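Local coordinates for protein leucyl-tRNA synthetase (Giardia intestinalis, PDB 3PZ6) that probably charges tRNA(Leu) with leucine at the expense of ATP, this chain being its CP1 editing domain, which probably removes wrongly attached amino acids, at residues A[126-130]-A[131-135]; A[290-293]-A[294-298]. The protein carries 2 engineered substitutions. All coordinates share one frame; numbering follows the deposited sequence.

Interaction 1 (A[126-130]-A[131-135]); sequences NMAHQ and GLNNN
L132 folds back against M127, the two side chains crossing at about a right angle just past the end of helix 121-128. The touching branch is CD1 of L132, which sits 3.7 Å from M127 CG, while the thioether beyond CG bends away and M127 also packs on the loop at I111. M127 starts out with CG anti to its own backbone N (chi1 -152°), which lays the methylene beside the carbonyl end of the residue, where the leucine arrives. The same CD1 methyl lies 3.8 Å from Q130 CG, so one leucine branch bridges the aliphatic parts of two residues. N133 approaches the helix end from another direction: its amide rests against A128, OD1 meeting both CA and the methyl CB. That contact is ordinary van der Waals packing, a carbonyl oxygen laid against the carbons of a buried alanine. Two backbone bonds hold the turn in which these side chains meet. L132 N donates to M127 O over 3.2 Å, in the carbonyl plane, and G131 N reaches A128 O at 3.3 Å from well above that carbonyl's plane. M127 O and A128 O each receive one of these donors, and the chain reverses through G131, whose phi is positive (64°). The nested pair of bonds, the 6→1 bond enclosing the 5→2 bond, with an apolar residue following the glycine and packed back on the helix, makes this a Schellman motif with G131 as the C-prime residue.

Interaction 2 (A[290-293]-A[294-298]); sequences SCRD and LLVQN
V296 lies alongside R292, one helical turn on, the two side chains pointing the same way, with CG2 of V296 over one face of the guanidinium at 4.0 Å from R292 NH1. That is a loose touch; the same methyl also contacts R292 O. The packed side belongs to buried L295, which lays CG and CD1 against C291 O, CD1 at 3.4 Å, and rests on C301 and I14. Its CG is anti to the carbonyl carbon (chi1 -78°), which turns the branch back along the preceding turn. Beneath run the i to i+4 bonds: L295 N to C291 O at 3.1 Å, V296 N to R292 O at 3.2 Å and Q297 N to D293 O at 3.0 Å; V296 N also bonds weakly to D293 O. On the exposed side, R292 NH1 and D293 OD1 form a salt bridge at 3.2 Å. OD1 lies at the guanidinium edge, nearly in its plane, and is met almost head-on, though the N-H is bent (137°). R292, extended from CG to NE, reaches over V303 and I12 of the neighbouring strands. Apolar branches thus lie against carbonyls already used in helix bonds, whereas the charge pair joins adjacent residues, spans no helical turn and probably limits the guanidinium's freedom at its edge.

Interaction 1 comes first along the chain and interaction 2 well after it, near the C-terminal end of the chain. Their centres are 21 Å apart and their nearest atoms about 10 Å, so they do not touch. Residues 126-135 run from helix 121-128 into the loop before strand 143-148, whereas 290-298 belong to helix 284-297, just ahead of strand 301-305. Both helices accompany the same mixed sheet, and strand 115-120 leads directly into the first. Interaction 1 closes a helix with a turn; interaction 2 lies along the last turns of another that packs on strands 10-18 and 301-305. The two thus probably belong to separate parts of the layers flanking the one sheet of the CP1 editing domain.

Interaction 1 (A[126-130]-A[131-135])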
ATOM      1  N   ASN A 126      -1.313  18.415   7.561  1.00 58.66           N
ATOM      2  CA  ASN A 126      -0.430  18.890   6.489  1.00 54.61           C
ATOM      3  C   ASN A 126      -1.144  18.945   5.139  1.00 55.85           C
ATOM      4  O   ASN A 126      -0.650  19.552   4.188  1.00 57.72           O
ATOM      5  CB  ASN A 126       0.822  18.021   6.402  1.00 49.56           C
ATOM      6  N   MET A 127      -2.310  18.315   5.072  1.00 59.15           N
ATOM      7  CA  MET A 127      -3.117  18.270   3.863  1.00 62.25           C
ATOM      8  C   MET A 127      -4.176  19.368   3.879  1.00 64.69           C
ATOM      9  O   MET A 127      -4.684  19.774   2.830  1.00 65.87           O
ATOM     10  CB  MET A 127      -3.773  16.901   3.745  1.00 61.65           C
ATOM     11  CG  MET A 127      -4.063  16.465   2.329  1.00 71.82           C
ATOM     12  SD  MET A 127      -3.625  14.738   2.048  1.00 69.65           S
ATOM     13  CE  MET A 127      -4.460  13.937   3.411  1.00 45.27           C
ATOM     14  N   ALA A 128      -4.502  19.838   5.082  1.00 70.22           N
ATOM     15  CA  ALA A 128      -5.433  20.947   5.275  1.00 73.41           C
ATOM     16  C   ALA A 128      -4.791  22.313   4.987  1.00 67.57           C
ATOM     17  O   ALA A 128      -5.480  23.244   4.566  1.00 64.16           O
ATOM     18  CB  ALA A 128      -6.018  20.910   6.684  1.00 68.47           C
ATOM     19  N   HIS A 129      -3.479  22.420   5.207  1.00 65.78           N
ATOM     20  CA  HIS A 129      -2.741  23.660   4.929  1.00 68.21           C
ATOM     21  C   HIS A 129      -2.430  23.864   3.437  1.00 65.10           C
ATOM     22  O   HIS A 129      -1.705  24.789   3.065  1.00 67.77           O
ATOM     23  CB  HIS A 129      -1.466  23.768   5.786  1.00 64.14           C
ATOM     24  CG  HIS A 129      -1.724  23.791   7.264  1.00 73.34           C
ATOM     25  ND1 HIS A 129      -0.859  23.230   8.179  1.00 79.53           N
ATOM     26  CD2 HIS A 129      -2.758  24.291   7.985  1.00 77.09           C
ATOM     27  CE1 HIS A 129      -1.343  23.392   9.399  1.00 76.60           C
ATOM     28  NE2 HIS A 129      -2.495  24.031   9.308  1.00 74.82           N
ATOM     29  N   GLN A 130      -2.988  22.997   2.594  1.00 64.73           N
ATOM     30  CA  GLN A 130      -2.965  23.181   1.142  1.00 56.69           C
ATOM     31  C   GLN A 130      -4.344  22.917   0.519  1.00 55.97           C
ATOM     32  O   GLN A 130      -4.450  22.512  -0.641  1.00 56.30           O
ATOM     33  CB  GLN A 130      -1.859  22.345   0.481  1.00 57.25           C
ATOM     34  CG  GLN A 130      -1.860  20.856   0.820  1.00 58.30           C
ATOM     35  CD  GLN A 130      -0.603  20.147   0.340  1.00 54.87           C
ATOM     36  OE1 GLN A 130       0.154  19.602   1.137  1.00 52.07           O
ATOM     37  NE2 GLN A 130      -0.370  20.164  -0.966  1.00 55.57           N
ATOM     38  N   GLY A 131      -5.389  23.142   1.318  1.00 59.34           N
ATOM     39  CA  GLY A 131      -6.778  23.193   0.847  1.00 62.78           C
ATOM     40  C   GLY A 131      -7.381  21.931   0.259  1.00 63.74           C
ATOM     41  O   GLY A 131      -8.179  21.996  -0.678  1.00 59.43           O
ATOM     42  N   LEU A 132      -7.023  20.781   0.817  1.00 65.44           N
ATOM     43  CA  LEU A 132      -7.516  19.510   0.291  1.00 70.30           C
ATOM     44  C   LEU A 132      -8.671  18.912   1.105  1.00 73.11           C
ATOM     45  O   LEU A 132      -8.928  17.712   1.037  1.00 72.97           O
ATOM     46  CB  LEU A 132      -6.357  18.519   0.086  1.00 65.78           C
ATOM     47  CG  LEU A 132      -5.401  18.898  -1.058  1.00 67.60           C
ATOM     48  CD1 LEU A 132      -4.043  18.219  -0.929  1.00 50.65           C
ATOM     49  CD2 LEU A 132      -6.024  18.619  -2.426  1.00 70.38           C
ATOM     50  N   ASN A 133      -9.371  19.762   1.855  1.00 76.39           N
ATOM     51  CA  ASN A 133     -10.542  19.349   2.635  1.00 68.02           C
ATOM     52  C   ASN A 133     -11.808  19.384   1.798  1.00 71.12           C
ATOM     53  O   ASN A 133     -11.814  19.928   0.689  1.00 74.43           O
ATOM     54  CB  ASN A 133     -10.745  20.263   3.846  1.00 68.56           C
ATOM     55  CG  ASN A 133      -9.441  20.761   4.432  1.00 74.81           C
ATOM     56  OD1 ASN A 133      -8.413  20.082   4.368  1.00 71.93           O
ATOM     57  ND2 ASN A 133      -9.478  21.956   5.009  1.00 69.72           N
ATOM     58  N   ASN A 134     -12.880  18.809   2.340  1.00 65.65           N
ATOM     59  CA  ASN A 134     -14.194  18.868   1.711  1.00 69.75           C
ATOM     60  C   ASN A 134     -14.797  20.271   1.862  1.00 75.38           C
ATOM     61  O   ASN A 134     -15.777  20.466   2.590  1.00 81.20           O
ATOM     62  CB  ASN A 134     -15.111  17.792   2.307  1.00 61.00           C
ATOM     63  CG  ASN A 134     -16.332  17.497   1.441  1.00 65.89           C
ATOM     64  OD1 ASN A 134     -17.258  16.815   1.881  1.00 62.82           O
ATOM     65  ND2 ASN A 134     -16.337  18.000   0.210  1.00 69.16           N
ATOM     66  N   ASN A 135     -14.182  21.237   1.174  1.00 72.98           N
ATOM     67  CA  ASN A 135     -14.573  22.661   1.191  1.00 82.47           C
ATOM     68  C   ASN A 135     -14.562  23.334   2.575  1.00 78.31           C
ATOM     69  O   ASN A 135     -15.244  24.339   2.795  1.00 75.14           O
ATOM     70  CB  ASN A 135     -15.923  22.880   0.480  1.00 84.29           C
ATOM     71  CG  ASN A 135     -15.914  22.416  -0.973  1.00 85.95           C
ATOM     72  OD1 ASN A 135     -14.861  22.127  -1.549  1.00 78.22           O
ATOM     73  ND2 ASN A 135     -17.098  22.346  -1.573  1.00 92.31           N
TER

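Interaction 2 (A[290-293]-A[294-298])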
ATOM      1  N   SER A 290       6.397  10.117 -15.723  1.00 45.02           N
ATOM      2  CA  SER A 290       5.286   9.624 -16.526  1.00 41.42           C
ATOM      3  C   SER A 290       4.304   8.803 -15.717  1.00 47.14           C
ATOM      4  O   SER A 290       3.096   8.921 -15.911  1.00 47.21           O
ATOM      5  CB  SER A 290       5.803   8.787 -17.693  1.00 48.44           C
ATOM      6  OG  SER A 290       6.608   9.575 -18.550  1.00 59.34           O
ATOM      7  N   CYS A 291       4.830   7.956 -14.830  1.00 45.39           N
ATOM      8  CA  CYS A 291       4.004   7.137 -13.944  1.00 43.54           C
ATOM      9  C   CYS A 291       3.210   8.013 -12.988  1.00 41.87           C
ATOM     10  O   CYS A 291       2.057   7.710 -12.674  1.00 39.76           O
ATOM     11  CB  CYS A 291       4.853   6.123 -13.172  1.00 42.18           C
ATOM     12  SG  CYS A 291       4.934   4.492 -13.953  1.00 58.45           S
ATOM     13  N   ARG A 292       3.833   9.103 -12.542  1.00 43.47           N
ATOM     14  CA  ARG A 292       3.159  10.120 -11.740  1.00 48.04           C
ATOM     15  C   ARG A 292       1.890  10.608 -12.442  1.00 47.24           C
ATOM     16  O   ARG A 292       0.801  10.550 -11.873  1.00 49.32           O
ATOM     17  CB  ARG A 292       4.104  11.293 -11.458  1.00 47.46           C
ATOM     18  CG  ARG A 292       3.556  12.300 -10.455  1.00 50.96           C
ATOM     19  CD  ARG A 292       4.241  13.658 -10.561  1.00 53.97           C
ATOM     20  NE  ARG A 292       3.471  14.697  -9.874  1.00 63.04           N
ATOM     21  CZ  ARG A 292       2.424  15.343 -10.396  1.00 72.48           C
ATOM     22  NH1 ARG A 292       1.998  15.072 -11.630  1.00 67.10           N
ATOM     23  NH2 ARG A 292       1.796  16.269  -9.679  1.00 69.10           N
ATOM     24  N   ASP A 293       2.037  11.052 -13.688  1.00 43.16           N
ATOM     25  CA  ASP A 293       0.928  11.607 -14.470  1.00 43.71           C
ATOM     26  C   ASP A 293      -0.202  10.611 -14.723  1.00 44.19           C
ATOM     27  O   ASP A 293      -1.377  10.983 -14.694  1.00 46.21           O
ATOM     28  CB  ASP A 293       1.435  12.172 -15.805  1.00 48.32           C
ATOM     29  CG  ASP A 293       2.487  13.272 -15.626  1.00 57.30           C
ATOM     30  OD1 ASP A 293       2.658  13.795 -14.500  1.00 54.64           O
ATOM     31  OD2 ASP A 293       3.145  13.617 -16.632  1.00 65.72           O
ATOM     32  N   LEU A 294       0.154   9.352 -14.976  1.00 45.42           N
ATOM     33  CA  LEU A 294      -0.839   8.299 -15.195  1.00 39.81           C
ATOM     34  C   LEU A 294      -1.672   8.078 -13.932  1.00 45.82           C
ATOM     35  O   LEU A 294      -2.892   7.914 -14.007  1.00 46.48           O
ATOM     36  CB  LEU A 294      -0.165   6.999 -15.647  1.00 34.10           C
ATOM     37  CG  LEU A 294      -1.011   5.740 -15.910  1.00 45.00           C
ATOM     38  CD1 LEU A 294      -2.050   5.931 -17.017  1.00 36.16           C
ATOM     39  CD2 LEU A 294      -0.118   4.541 -16.226  1.00 41.14           C
ATOM     40  N   LEU A 295      -1.005   8.101 -12.777  1.00 42.73           N
ATOM     41  CA  LEU A 295      -1.667   7.934 -11.485  1.00 43.60           C
ATOM     42  C   LEU A 295      -2.697   9.033 -11.241  1.00 46.69           C
ATOM     43  O   LEU A 295      -3.756   8.779 -10.665  1.00 47.74           O
ATOM     44  CB  LEU A 295      -0.640   7.891 -10.340  1.00 37.31           C
ATOM     45  CG  LEU A 295       0.155   6.596 -10.110  1.00 38.78           C
ATOM     46  CD1 LEU A 295       1.472   6.885  -9.417  1.00 32.68           C
ATOM     47  CD2 LEU A 295      -0.648   5.572  -9.320  1.00 33.44           C
ATOM     48  N   VAL A 296      -2.380  10.246 -11.697  1.00 44.75           N
ATOM     49  CA  VAL A 296      -3.264  11.403 -11.537  1.00 45.82           C
ATOM     50  C   VAL A 296      -4.460  11.325 -12.492  1.00 46.58           C
ATOM     51  O   VAL A 296      -5.570  11.695 -12.117  1.00 50.51           O
ATOM     52  CB  VAL A 296      -2.499  12.757 -11.701  1.00 44.54           C
ATOM     53  CG1 VAL A 296      -3.373  13.926 -11.280  1.00 40.88           C
ATOM     54  CG2 VAL A 296      -1.210  12.766 -10.873  1.00 46.67           C
ATOM     55  N   GLN A 297      -4.228  10.834 -13.710  1.00 46.57           N
ATOM     56  CA  GLN A 297      -5.285  10.664 -14.713  1.00 49.25           C
ATOM     57  C   GLN A 297      -6.252   9.565 -14.315  1.00 54.47           C
ATOM     58  O   GLN A 297      -7.454   9.648 -14.584  1.00 55.25           O
ATOM     59  CB  GLN A 297      -4.693  10.320 -16.076  1.00 58.04           C
ATOM     60  CG  GLN A 297      -4.231  11.508 -16.895  1.00 64.71           C
ATOM     61  CD  GLN A 297      -3.703  11.085 -18.249  1.00 70.02           C
ATOM     62  OE1 GLN A 297      -4.420  10.462 -19.038  1.00 68.81           O
ATOM     63  NE2 GLN A 297      -2.438  11.409 -18.527  1.00 66.52           N
ATOM     64  N   ASN A 298      -5.709   8.523 -13.695  1.00 53.38           N
ATOM     65  CA  ASN A 298      -6.507   7.435 -13.159  1.00 47.15           C
ATOM     66  C   ASN A 298      -7.237   7.836 -11.886  1.00 49.11           C
ATOM     67  O   ASN A 298      -8.143   7.127 -11.442  1.00 49.65           O
ATOM     68  CB  ASN A 298      -5.613   6.235 -12.862  1.00 50.11           C
ATOM     69  CG  ASN A 298      -5.161   5.505 -14.113  1.00 58.17           C
ATOM     70  OD1 ASN A 298      -5.965   5.192 -14.999  1.00 60.12           O
ATOM     71  ND2 ASN A 298      -3.871   5.207 -14.180  1.00 50.36           N
TER